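Local coordinates for protein oxalate biosynthetic component 1 (Burkholderia thailandensis, PDB 5IKY) that probably produces oxalate through a serine-hydrolase activity of its alpha/beta-hydrolase part and carries an additional lyase activity, at residues P713-T718 / N855-N860. Residues are numbered along the deposited sequence; the frame is centred on the assembly and turned at random.
Sequences PRYSAT and NRFALN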
# COMPACT_ATOMS: atom_id res chain seq x y z
N PRO A 713 -1.23 7.64 22.45
CA PRO A 713 -1.46 7.32 23.86
C PRO A 713 -2.94 7.35 24.23
O PRO A 713 -3.40 6.51 25.00
CB PRO A 713 -0.70 8.43 24.60
CG PRO A 713 0.33 8.90 23.63
CD PRO A 713 -0.31 8.78 22.28
N ARG A 714 -3.68 8.31 23.67
CA ARG A 714 -5.09 8.49 23.99
C ARG A 714 -6.03 7.82 23.00
O ARG A 714 -7.23 8.09 23.01
CB ARG A 714 -5.42 9.98 24.06
CG ARG A 714 -4.96 10.67 25.33
CD ARG A 714 -5.82 10.25 26.51
NE ARG A 714 -7.21 10.66 26.35
CZ ARG A 714 -8.16 10.43 27.25
NH1 ARG A 714 -7.87 9.80 28.37
NH2 ARG A 714 -9.40 10.84 27.02
N TYR A 715 -5.49 6.95 22.15
CA TYR A 715 -6.29 6.37 21.06
C TYR A 715 -7.48 5.55 21.56
O TYR A 715 -8.61 5.80 21.15
CB TYR A 715 -5.42 5.50 20.16
CG TYR A 715 -6.21 4.81 19.07
CD1 TYR A 715 -6.66 5.52 17.97
CD2 TYR A 715 -6.54 3.46 19.17
CE1 TYR A 715 -7.40 4.90 16.97
CE2 TYR A 715 -7.28 2.83 18.18
CZ TYR A 715 -7.71 3.55 17.09
OH TYR A 715 -8.45 2.94 16.10
N SER A 716 -7.21 4.57 22.41
CA SER A 716 -8.27 3.68 22.89
C SER A 716 -9.31 4.43 23.72
O SER A 716 -10.51 4.20 23.57
CB SER A 716 -7.68 2.54 23.71
OG SER A 716 -6.93 1.66 22.89
N ALA A 717 -8.85 5.32 24.58
CA ALA A 717 -9.74 6.13 25.41
C ALA A 717 -10.65 7.00 24.53
O ALA A 717 -11.84 7.12 24.80
CB ALA A 717 -8.95 7.00 26.37
N THR A 718 -10.07 7.59 23.49
CA THR A 718 -10.83 8.41 22.56
C THR A 718 -11.91 7.59 21.87
O THR A 718 -13.06 8.03 21.75
CB THR A 718 -9.92 9.05 21.49
OG1 THR A 718 -8.82 9.71 22.13
CG2 THR A 718 -10.70 10.06 20.67
N ASN A 855 -16.95 -1.27 25.40
CA ASN A 855 -16.35 -2.20 26.35
C ASN A 855 -14.97 -2.65 25.89
O ASN A 855 -14.02 -2.71 26.67
CB ASN A 855 -17.26 -3.41 26.55
CG ASN A 855 -16.67 -4.43 27.50
OD1 ASN A 855 -16.20 -5.48 27.08
ND2 ASN A 855 -16.69 -4.11 28.79
N ARG A 856 -14.88 -2.95 24.60
CA ARG A 856 -13.63 -3.35 23.96
C ARG A 856 -12.53 -2.31 24.16
O ARG A 856 -11.45 -2.63 24.67
CB ARG A 856 -13.88 -3.57 22.46
CG ARG A 856 -13.35 -4.88 21.91
CD ARG A 856 -13.72 -5.02 20.44
NE ARG A 856 -13.20 -3.92 19.63
CZ ARG A 856 -13.46 -3.75 18.34
NH1 ARG A 856 -14.25 -4.60 17.70
NH2 ARG A 856 -12.94 -2.71 17.69
N PHE A 857 -12.81 -1.07 23.76
CA PHE A 857 -11.82 0.00 23.85
C PHE A 857 -11.55 0.44 25.28
O PHE A 857 -10.44 0.85 25.61
CB PHE A 857 -12.28 1.21 23.02
CG PHE A 857 -12.14 1.02 21.54
CD1 PHE A 857 -10.88 0.99 20.96
CD2 PHE A 857 -13.25 0.87 20.73
CE1 PHE A 857 -10.74 0.81 19.60
CE2 PHE A 857 -13.12 0.69 19.37
CZ PHE A 857 -11.86 0.66 18.80
N ALA A 858 -12.56 0.36 26.14
CA ALA A 858 -12.40 0.70 27.54
C ALA A 858 -11.47 -0.29 28.22
O ALA A 858 -10.70 0.06 29.11
CB ALA A 858 -13.74 0.75 28.25
N LEU A 859 -11.54 -1.55 27.78
CA LEU A 859 -10.65 -2.59 28.30
C LEU A 859 -9.22 -2.31 27.87
O LEU A 859 -8.28 -2.51 28.64
CB LEU A 859 -11.10 -3.97 27.81
CG LEU A 859 -10.36 -5.16 28.41
CD1 LEU A 859 -10.59 -5.22 29.91
CD2 LEU A 859 -10.79 -6.46 27.75
N ASN A 860 -9.06 -1.85 26.63
CA ASN A 860 -7.76 -1.43 26.11
C ASN A 860 -7.12 -0.35 26.98
O ASN A 860 -5.91 -0.35 27.19
CB ASN A 860 -7.90 -0.90 24.68
CG ASN A 860 -7.93 -2.01 23.65
OD1 ASN A 860 -8.03 -3.19 23.98
ND2 ASN A 860 -7.84 -1.63 22.38
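With OG of Ser716 turned anti to its carbonyl carbon (chi1 -68°) and CG of Asn860 set the same way (chi1 -82°), the serine hydroxyl lies against the beta-carbon and amide end of the asparagine. Ser716 OG sits 3.3 Å from Asn860 CB, and Ser716 CB is itself 3.6 Å from Asn860 CB, so the serine packs against the base of the asparagine as much as it bonds to it. The hydrogen bond from Asn860 ND2 to Ser716 OG is weak, long at 3.5 Å and bent to 147°. The amide has other partners: ND2 also donates to Gly1003 O, while OD1 accepts from Asp979 N, and these two bonds, rather than the serine, are likely to fix the rotation of the carboxamide.

The backbones come close where Ser716 faces Phe857, their CA atoms 5.2 Å apart. A small residue on the first turn of helix 715-734, in the cap region, thus meets the last turn of helix 849-860 in the alpha/beta-hydrolase part, joining two regions far apart in the chain. Phe857 points its beta-carbon at this helix: CB lies 3.5 Å from Ser716 O, and the side chain continues past that carbonyl and also touches Met719 and Ala720, further along the same helix.

Tyr715 reaches round from the flank of its helix to bring CE2 within 4.3 Å of Phe857 CE1. The approach is oblique for both rings, a loose apolar touch rather than a stack. Beyond it the phenol OH is hydrogen-bonded to Ala1002 O, next in sequence to the Gly1003 whose carbonyl receives the Asn860 amide.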